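PDB 6ED2: glycosyl hydrolase family 2, TIM barrel domain protein from Faecalibacterium prausnitzii A2-165, which probably hydrolyses beta-glucuronides, releasing glucuronic acid from its conjugates, as a gut microbial beta-glucuronidase of glycosyl hydrolase family 2. Local coordinates for residues L164-L169 and K406-A411; R265-H270 and F307-S312; Q365-E370 and H430-A435. All blocks are in the same frame, centred on the assembly; numbering follows the deposited sequence.

Interaction 1: residues L164-L169 and K406-A411; sequences LSETML and KETTPA
Lys406 reaches across to Glu166, and its chain can be followed outward from CB. CG lies anti to the carbonyl carbon (chi1 -71°), and the methylenes then run extended as far as CE. CD is the first atom to meet the partner, 3.3 Å from Glu166 OE1, and CE passes the same oxygen equally closely. A bend at the last torsion, chi4 -89°, then turns NZ onto the carboxylate. NZ of Lys406 makes a salt bridge of 2.7 Å to Glu166 OE1, which it meets on the syn side but 26° out of the carboxylate plane. OE2 of Glu166 is a little farther, 3.1 Å from Lys406 NZ, so the ammonium faces both oxygens, somewhat out of their plane and nearer OE1. The two side chains cross at about a right angle, and the second oxygen, OE2, has a hydrogen bond of its own to Tyr187.

In the architecture of family 2 hydrolases this joins two domains: 164-169 is a loop of the N-terminal sugar-binding domain, and 406-411 is the type I turn Lys406-Thr409 running into helix 409-427 of the TIM barrel domain. The turn is pinned by Lys406 O, which accepts from Thr409 N at 3.1 Å and from Thr409 OG1 at 2.7 Å, both from the same face of the carbonyl plane.

Beside the ion pair lies a small apolar patch. Thr167 turns its methyl CG2 to the other segment, 3.5 Å from Thr408 CB and 3.8 Å from Ala411 CB. Its hydroxyl is turned the other way, into its own loop, where OG1 of Thr167 shares a hydrogen bond of 3.1 Å with Ser165 OG. The backbone oxygen of Thr167 accepts from Asn415, one helical turn beyond Ala411.

Interaction 2: residues R265-H270 and F307-S312; sequences RLWNVH and FLLNGS
Leu309, the last residue of strand 306-309, meets Val269 and Trp267 through one methyl. Its CG is anti to the backbone N (chi1 173°), which carries CD2 across to the other segment. There CD2 of Leu309 lies 3.5 Å from Val269 CG2, and it comes within 4.5 Å of Trp267 CZ3, approaching the indole obliquely.

Asn310 follows with a left-handed backbone, the first corner of a type I' turn, and Gly311 takes the second corner. The turn closes the hairpin between strands 306-309 and 312-320, with Leu309 N bonded to Ser312 O at 2.8 Å and Ser312 N to Leu309 O at 3.0 Å. The second arm of this hairpin, 312-320, is itself the first parallel strand of the TIM barrel, whereas Trp267 lies in a loop of the preceding family 2 beta domain. From the turn, Asn310 ND2 donates to Trp267 O over 2.8 Å. The N-H...O angle is 151°; the acceptor stays close to the amide plane, but the donor is tilted 34° from the carbonyl plane. CD1 of Leu266 packs alongside the same amide, 4.0 Å from Asn310 CG, while Asn310 OD1 accepts from the backbone of Thr299. With a leucine in place of Asn310, the carbonyl of Trp267 and the N-H of Thr299 would probably both be left without their side-chain mate.

One amide therefore spends one N-H on the beta domain and its oxygen on the backbone N-H of Thr299, just ahead of strand 300-303, which fixes its rotation, and the neighbouring contacts of Leu309 add mainly apolar packing.

Interaction 3: residues Q365-E370 and H430-A435; sequences QMADEE and HPSVIA
Hydrogen bonds carry this contact, and all three end on the carboxylate of Asp368, one oxygen for each of two partners. OD2 of Asp368 accepts from His430 ND1 at 2.7 Å, with a nearly straight N-H...O angle of 164°. The oxygen sits at the edge of the imidazole, near its plane, and is approached on its syn side. The carboxylate and ring are nonetheless twisted 49° apart, and the two side chains cross at about a right angle. OD1 takes two bonds from a single residue: Ser432 OG at 2.8 Å, nearly in line with the C-O bond, and Ser432 N at 3.1 Å on the anti side, the two donors arriving from opposite faces of the carboxylate plane. The serine reaches it with OG placed between its backbone N and carbonyl carbon (chi1 63°), alongside its own N-H.

Van der Waals contacts fill the remainder. CD of Pro431 lies 3.3 Å from Asp368 OD1, its ring crossing the aspartate. Ala367 CB rests 3.6 Å from Ser432 CB. The His430 ring also meets the ring of Tyr364, the planes not far from parallel.

As to backbone, the helix 361-370 nears its end here, and the segment 430-432 turns into strand 433-440. The contact thus packs a barrel helix against the entry to a parallel strand, at the N-terminal end of that strand, whereas active sites of TIM barrels lie at the C-terminal ends.

Buried yet gripped by three donors, the carboxylate is held in both position and rotation. This is likely to favour its ionised form and to keep the N-H of the imidazole on ND1.

In the fold
From the N terminus, the chain passes through 164-169 in the sugar-binding domain, and interaction 1 closes its loop only on reaching 406-411. Interaction 2 lies wholly inside that span, joining a loop of the middle beta domain to the hairpin that opens the barrel. Interaction 3 starts after interaction 2 has closed, yet ends beyond 406-411, so it crosses interaction 1, with helix 409-427 leading to strand 433-440. Interactions 2 and 3 touch, Trp267 NE1 lying 2.7 Å from Asp368 O in a probable hydrogen bond, and both reach the barrel sheet. Interaction 1 stands apart, its centre about 39 Å from that of interaction 2, across the chain's centre.

Interaction 1: residues L164-L169 and K406-A411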
loop_
_atom_site.group_PDB
_atom_site.type_symbol
_atom_site.label_atom_id
_atom_site.label_comp_id
_atom_site.label_asym_id
_atom_site.label_seq_id
_atom_site.Cartn_x
_atom_site.Cartn_y
_atom_site.Cartn_z
ATOM N N LEU A 164 19.283 -20.824 -21.063
ATOM C CA LEU A 164 20.505 -20.241 -20.543
ATOM C C LEU A 164 21.618 -21.285 -20.452
ATOM O O LEU A 164 21.371 -22.468 -20.208
ATOM C CB LEU A 164 20.241 -19.638 -19.167
ATOM C CG LEU A 164 19.241 -18.477 -19.153
ATOM C CD1 LEU A 164 19.060 -17.967 -17.733
ATOM C CD2 LEU A 164 19.689 -17.356 -20.099
ATOM N N SER A 165 22.855 -20.830 -20.636
ATOM C CA SER A 165 24.024 -21.693 -20.476
ATOM C C SER A 165 25.187 -20.848 -19.977
ATOM O O SER A 165 25.075 -19.626 -19.833
ATOM C CB SER A 165 24.400 -22.390 -21.787
ATOM O OG SER A 165 25.089 -21.464 -22.616
ATOM N N GLU A 166 26.317 -21.512 -19.732
ATOM C CA GLU A 166 27.530 -20.862 -19.265
ATOM C C GLU A 166 28.418 -20.373 -20.408
ATOM O O GLU A 166 29.522 -19.879 -20.148
ATOM C CB GLU A 166 28.318 -21.812 -18.357
ATOM C CG GLU A 166 27.504 -22.306 -17.173
ATOM C CD GLU A 166 28.325 -23.102 -16.164
ATOM O OE1 GLU A 166 29.428 -23.575 -16.520
ATOM O OE2 GLU A 166 27.873 -23.220 -15.000
ATOM N N THR A 167 27.971 -20.493 -21.659
ATOM C CA THR A 167 28.754 -20.007 -22.788
ATOM C C THR A 167 28.100 -18.824 -23.498
ATOM O O THR A 167 28.565 -18.431 -24.574
ATOM C CB THR A 167 29.020 -21.141 -23.788
ATOM O OG1 THR A 167 27.797 -21.820 -24.088
ATOM C CG2 THR A 167 30.003 -22.139 -23.208
ATOM N N MET A 168 27.062 -18.225 -22.917
ATOM C CA MET A 168 26.338 -17.133 -23.553
ATOM C C MET A 168 26.336 -15.896 -22.660
ATOM O O MET A 168 26.629 -15.949 -21.464
ATOM C CB MET A 168 24.887 -17.534 -23.849
ATOM C CG MET A 168 24.112 -17.848 -22.570
ATOM S SD MET A 168 22.356 -18.172 -22.824
ATOM C CE MET A 168 21.722 -16.494 -23.062
ATOM N N LEU A 169 25.964 -14.776 -23.265
ATOM C CA LEU A 169 25.733 -13.533 -22.558
ATOM C C LEU A 169 24.249 -13.199 -22.624
ATOM O O LEU A 169 23.738 -12.931 -23.725
ATOM C CB LEU A 169 26.557 -12.417 -23.183
ATOM C CG LEU A 169 28.067 -12.386 -22.958
ATOM C CD1 LEU A 169 28.810 -13.488 -23.714
ATOM C CD2 LEU A 169 28.539 -11.036 -23.421
ATOM N N LYS A 406 36.844 -22.528 -16.241
ATOM C CA LYS A 406 35.990 -23.549 -16.825
ATOM C C LYS A 406 36.496 -23.921 -18.212
ATOM O O LYS A 406 37.033 -23.089 -18.946
ATOM C CB LYS A 406 34.532 -23.062 -16.898
ATOM C CG LYS A 406 33.825 -22.960 -15.543
ATOM C CD LYS A 406 32.422 -22.355 -15.692
ATOM C CE LYS A 406 31.655 -22.395 -14.387
ATOM N NZ LYS A 406 30.893 -23.667 -14.242
ATOM N N GLU A 407 36.336 -25.200 -18.555
ATOM C CA GLU A 407 36.646 -25.670 -19.899
ATOM C C GLU A 407 35.903 -24.877 -20.969
ATOM O O GLU A 407 36.385 -24.761 -22.095
ATOM C CB GLU A 407 36.294 -27.159 -20.019
ATOM C CG GLU A 407 34.796 -27.449 -19.775
ATOM C CD GLU A 407 34.412 -28.940 -19.770
ATOM O OE1 GLU A 407 35.293 -29.815 -19.965
ATOM O OE2 GLU A 407 33.204 -29.227 -19.571
ATOM N N THR A 408 34.728 -24.336 -20.648
ATOM C CA THR A 408 33.887 -23.684 -21.644
ATOM C C THR A 408 34.278 -22.234 -21.892
ATOM O O THR A 408 33.701 -21.601 -22.779
ATOM C CB THR A 408 32.428 -23.764 -21.201
ATOM O OG1 THR A 408 32.322 -23.342 -19.835
ATOM C CG2 THR A 408 31.913 -25.192 -21.318
ATOM N N THR A 409 35.240 -21.708 -21.135
ATOM C CA THR A 409 35.665 -20.317 -21.272
ATOM C C THR A 409 36.011 -19.890 -22.699
ATOM O O THR A 409 35.651 -18.757 -23.070
ATOM C CB THR A 409 36.859 -20.070 -20.326
ATOM O OG1 THR A 409 36.514 -20.486 -18.995
ATOM C CG2 THR A 409 37.289 -18.588 -20.319
ATOM N N PRO A 410 36.711 -20.686 -23.529
ATOM C CA PRO A 410 36.992 -20.204 -24.895
ATOM C C PRO A 410 35.732 -19.940 -25.696
ATOM O O PRO A 410 35.691 -18.973 -26.466
ATOM C CB PRO A 410 37.835 -21.335 -25.515
ATOM C CG PRO A 410 38.458 -22.037 -24.343
ATOM C CD PRO A 410 37.386 -21.975 -23.264
ATOM N N ALA A 411 34.708 -20.786 -25.536
ATOM C CA ALA A 411 33.441 -20.568 -26.223
ATOM C C ALA A 411 32.745 -19.315 -25.700
ATOM O O ALA A 411 32.243 -18.504 -26.486
ATOM C CB ALA A 411 32.534 -21.794 -26.059
#

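Interaction 2: residues R265-H270 and F307-S312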
loop_
_atom_site.group_PDB
_atom_site.type_symbol
_atom_site.label_atom_id
_atom_site.label_comp_id
_atom_site.label_asym_id
_atom_site.label_seq_id
_atom_site.Cartn_x
_atom_site.Cartn_y
_atom_site.Cartn_z
ATOM N N ARG A 265 28.499 24.166 -33.326
ATOM C CA ARG A 265 27.688 24.120 -32.112
ATOM C C ARG A 265 27.891 22.751 -31.476
ATOM O O ARG A 265 27.512 21.721 -32.048
ATOM C CB ARG A 265 26.220 24.388 -32.424
ATOM C CG ARG A 265 26.016 25.643 -33.259
ATOM C CD ARG A 265 24.561 26.038 -33.317
ATOM N NE ARG A 265 24.018 26.272 -31.983
ATOM C CZ ARG A 265 22.790 26.725 -31.748
ATOM N NH1 ARG A 265 21.975 26.995 -32.764
ATOM N NH2 ARG A 265 22.375 26.906 -30.500
ATOM N N LEU A 266 28.506 22.743 -30.305
ATOM C CA LEU A 266 28.927 21.506 -29.675
ATOM C C LEU A 266 27.771 20.842 -28.937
ATOM O O LEU A 266 26.893 21.503 -28.375
ATOM C CB LEU A 266 30.076 21.781 -28.707
ATOM C CG LEU A 266 31.350 22.348 -29.327
ATOM C CD1 LEU A 266 32.472 22.376 -28.283
ATOM C CD2 LEU A 266 31.773 21.546 -30.562
ATOM N N TRP A 267 27.791 19.517 -28.949
ATOM C CA TRP A 267 26.891 18.709 -28.146
ATOM C C TRP A 267 27.381 18.688 -26.700
ATOM O O TRP A 267 28.554 18.411 -26.440
ATOM C CB TRP A 267 26.841 17.305 -28.742
ATOM C CG TRP A 267 25.845 16.366 -28.173
ATOM C CD1 TRP A 267 24.643 15.994 -28.730
ATOM C CD2 TRP A 267 25.988 15.597 -26.974
ATOM N NE1 TRP A 267 24.019 15.057 -27.931
ATOM C CE2 TRP A 267 24.823 14.801 -26.845
ATOM C CE3 TRP A 267 26.979 15.514 -25.987
ATOM C CZ2 TRP A 267 24.628 13.940 -25.769
ATOM C CZ3 TRP A 267 26.788 14.652 -24.923
ATOM C CH2 TRP A 267 25.623 13.872 -24.820
ATOM N N ASN A 268 26.485 18.987 -25.762
ATOM C CA ASN A 268 26.844 19.114 -24.357
ATOM C C ASN A 268 25.800 18.455 -23.466
ATOM O O ASN A 268 24.650 18.256 -23.866
ATOM C CB ASN A 268 26.992 20.579 -23.967
ATOM C CG ASN A 268 28.423 20.961 -23.768
ATOM O OD1 ASN A 268 29.105 20.426 -22.872
ATOM N ND2 ASN A 268 28.909 21.871 -24.608
ATOM N N VAL A 269 26.213 18.142 -22.232
ATOM C CA VAL A 269 25.308 17.558 -21.251
ATOM C C VAL A 269 24.112 18.477 -21.056
ATOM O O VAL A 269 24.271 19.676 -20.798
ATOM C CB VAL A 269 26.039 17.322 -19.918
ATOM C CG1 VAL A 269 25.044 17.305 -18.752
ATOM C CG2 VAL A 269 26.778 16.029 -19.958
ATOM N N HIS A 270 22.906 17.925 -21.198
ATOM C CA HIS A 270 21.654 18.671 -21.087
ATOM C C HIS A 270 21.574 19.842 -22.067
ATOM O O HIS A 270 20.705 20.706 -21.933
ATOM C CB HIS A 270 21.420 19.172 -19.652
ATOM C CG HIS A 270 21.307 18.073 -18.634
ATOM N ND1 HIS A 270 21.802 18.192 -17.353
ATOM C CD2 HIS A 270 20.762 16.835 -18.710
ATOM C CE1 HIS A 270 21.561 17.081 -16.682
ATOM N NE2 HIS A 270 20.927 16.242 -17.482
ATOM N N PHE A 307 36.710 12.902 -16.017
ATOM C CA PHE A 307 35.939 12.739 -17.254
ATOM C C PHE A 307 35.825 14.097 -17.937
ATOM O O PHE A 307 35.158 14.999 -17.418
ATOM C CB PHE A 307 34.546 12.176 -16.962
ATOM C CG PHE A 307 34.555 10.796 -16.364
ATOM C CD1 PHE A 307 34.956 9.704 -17.114
ATOM C CD2 PHE A 307 34.178 10.598 -15.043
ATOM C CE1 PHE A 307 35.003 8.430 -16.555
ATOM C CE2 PHE A 307 34.207 9.326 -14.477
ATOM C CZ PHE A 307 34.629 8.238 -15.233
ATOM N N LEU A 308 36.459 14.263 -19.094
ATOM C CA LEU A 308 36.430 15.539 -19.803
ATOM C C LEU A 308 35.500 15.441 -21.008
ATOM O O LEU A 308 35.737 14.641 -21.923
ATOM C CB LEU A 308 37.827 15.961 -20.244
ATOM C CG LEU A 308 38.808 16.333 -19.124
ATOM C CD1 LEU A 308 40.092 16.901 -19.734
ATOM C CD2 LEU A 308 38.186 17.318 -18.139
ATOM N N LEU A 309 34.456 16.263 -21.001
ATOM C CA LEU A 309 33.527 16.401 -22.112
ATOM C C LEU A 309 33.774 17.759 -22.746
ATOM O O LEU A 309 33.585 18.790 -22.091
ATOM C CB LEU A 309 32.074 16.287 -21.635
ATOM C CG LEU A 309 30.976 16.568 -22.669
ATOM C CD1 LEU A 309 31.043 15.589 -23.815
ATOM C CD2 LEU A 309 29.610 16.493 -22.007
ATOM N N ASN A 310 34.182 17.763 -24.016
ATOM C CA ASN A 310 34.579 19.002 -24.689
ATOM C C ASN A 310 35.616 19.762 -23.865
ATOM O O ASN A 310 35.600 20.988 -23.780
ATOM C CB ASN A 310 33.365 19.879 -24.983
ATOM C CG ASN A 310 32.347 19.171 -25.859
ATOM O OD1 ASN A 310 32.715 18.328 -26.674
ATOM N ND2 ASN A 310 31.070 19.491 -25.683
ATOM N N GLY A 311 36.521 19.017 -23.233
ATOM C CA GLY A 311 37.591 19.623 -22.470
ATOM C C GLY A 311 37.206 20.145 -21.104
ATOM O O GLY A 311 38.047 20.765 -20.451
ATOM N N SER A 312 35.967 19.921 -20.646
ATOM C CA SER A 312 35.547 20.330 -19.310
ATOM C C SER A 312 35.127 19.123 -18.476
ATOM O O SER A 312 34.469 18.212 -18.991
ATOM C CB SER A 312 34.384 21.328 -19.364
ATOM O OG SER A 312 34.870 22.648 -19.481
#

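Interaction 3: residues Q365-E370 and H430-A435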
loop_
_atom_site.group_PDB
_atom_site.type_symbol
_atom_site.label_atom_id
_atom_site.label_comp_id
_atom_site.label_asym_id
_atom_site.label_seq_id
_atom_site.Cartn_x
_atom_site.Cartn_y
_atom_site.Cartn_z
ATOM N N GLN A 365 19.081 7.214 -29.212
ATOM C CA GLN A 365 18.670 8.346 -30.032
ATOM C C GLN A 365 18.068 9.446 -29.165
ATOM O O GLN A 365 18.335 10.636 -29.377
ATOM C CB GLN A 365 17.683 7.877 -31.101
ATOM C CG GLN A 365 18.277 6.834 -32.072
ATOM C CD GLN A 365 17.217 6.217 -32.990
ATOM O OE1 GLN A 365 16.041 6.589 -32.941
ATOM N NE2 GLN A 365 17.634 5.289 -33.837
ATOM N N MET A 366 17.282 9.062 -28.153
ATOM C CA MET A 366 16.704 10.069 -27.266
ATOM C C MET A 366 17.773 10.692 -26.380
ATOM O O MET A 366 17.757 11.905 -26.146
ATOM C CB MET A 366 15.579 9.463 -26.412
ATOM C CG MET A 366 15.021 10.455 -25.367
ATOM S SD MET A 366 13.235 10.388 -25.013
ATOM C CE MET A 366 12.590 10.772 -26.644
ATOM N N ALA A 367 18.691 9.873 -25.849
ATOM C CA ALA A 367 19.837 10.432 -25.126
ATOM C C ALA A 367 20.605 11.414 -26.003
ATOM O O ALA A 367 21.020 12.478 -25.534
ATOM C CB ALA A 367 20.754 9.319 -24.630
ATOM N N ASP A 368 20.768 11.091 -27.293
ATOM C CA ASP A 368 21.424 12.020 -28.212
ATOM C C ASP A 368 20.720 13.370 -28.233
ATOM O O ASP A 368 21.374 14.418 -28.301
ATOM C CB ASP A 368 21.462 11.435 -29.626
ATOM C CG ASP A 368 22.479 10.309 -29.780
ATOM O OD1 ASP A 368 23.267 10.022 -28.840
ATOM O OD2 ASP A 368 22.485 9.688 -30.862
ATOM N N GLU A 369 19.383 13.366 -28.174
ATOM C CA GLU A 369 18.625 14.613 -28.276
ATOM C C GLU A 369 18.513 15.331 -26.943
ATOM O O GLU A 369 18.454 16.565 -26.914
ATOM C CB GLU A 369 17.223 14.341 -28.819
ATOM C CG GLU A 369 17.184 14.007 -30.300
ATOM C CD GLU A 369 15.772 13.698 -30.779
ATOM O OE1 GLU A 369 14.815 13.952 -30.012
ATOM O OE2 GLU A 369 15.622 13.196 -31.916
ATOM N N GLU A 370 18.480 14.599 -25.832
ATOM C CA GLU A 370 18.370 15.239 -24.528
ATOM C C GLU A 370 19.720 15.556 -23.888
ATOM O O GLU A 370 19.750 16.128 -22.794
ATOM C CB GLU A 370 17.540 14.365 -23.592
ATOM C CG GLU A 370 16.172 14.013 -24.178
ATOM C CD GLU A 370 15.310 15.238 -24.467
ATOM O OE1 GLU A 370 15.450 16.282 -23.777
ATOM O OE2 GLU A 370 14.500 15.164 -25.411
ATOM N N HIS A 430 26.927 7.483 -31.656
ATOM C CA HIS A 430 26.050 8.256 -30.784
ATOM C C HIS A 430 26.888 9.252 -29.995
ATOM O O HIS A 430 27.826 8.846 -29.306
ATOM C CB HIS A 430 25.307 7.335 -29.813
ATOM C CG HIS A 430 24.251 6.497 -30.459
ATOM N ND1 HIS A 430 23.150 7.043 -31.086
ATOM C CD2 HIS A 430 24.116 5.153 -30.558
ATOM C CE1 HIS A 430 22.383 6.070 -31.549
ATOM N NE2 HIS A 430 22.950 4.914 -31.247
ATOM N N PRO A 431 26.589 10.549 -30.052
ATOM C CA PRO A 431 27.297 11.469 -29.153
ATOM C C PRO A 431 27.071 11.116 -27.689
ATOM O O PRO A 431 27.971 11.316 -26.866
ATOM C CB PRO A 431 26.710 12.840 -29.512
ATOM C CG PRO A 431 25.383 12.527 -30.108
ATOM C CD PRO A 431 25.562 11.237 -30.851
ATOM N N SER A 432 25.906 10.549 -27.354
ATOM C CA SER A 432 25.599 10.223 -25.964
ATOM C C SER A 432 26.524 9.147 -25.397
ATOM O O SER A 432 26.807 9.162 -24.194
ATOM C CB SER A 432 24.132 9.778 -25.824
ATOM O OG SER A 432 23.855 8.592 -26.561
ATOM N N VAL A 433 27.012 8.225 -26.229
ATOM C CA VAL A 433 27.796 7.077 -25.762
ATOM C C VAL A 433 29.242 7.516 -25.517
ATOM O O VAL A 433 29.964 7.867 -26.458
ATOM C CB VAL A 433 27.726 5.924 -26.764
ATOM C CG1 VAL A 433 28.717 4.799 -26.401
ATOM C CG2 VAL A 433 26.299 5.385 -26.829
ATOM N N ILE A 434 29.676 7.490 -24.255
ATOM C CA ILE A 434 31.000 7.988 -23.886
ATOM C C ILE A 434 31.894 6.933 -23.241
ATOM O O ILE A 434 33.055 7.228 -22.945
ATOM C CB ILE A 434 30.908 9.232 -22.973
ATOM C CG1 ILE A 434 29.907 9.038 -21.829
ATOM C CG2 ILE A 434 30.513 10.462 -23.772
ATOM C CD1 ILE A 434 30.473 8.339 -20.612
ATOM N N ALA A 435 31.409 5.715 -23.015
ATOM C CA ALA A 435 32.239 4.707 -22.359
ATOM C C ALA A 435 31.639 3.335 -22.595
ATOM O O ALA A 435 30.443 3.203 -22.877
ATOM C CB ALA A 435 32.379 4.967 -20.854
#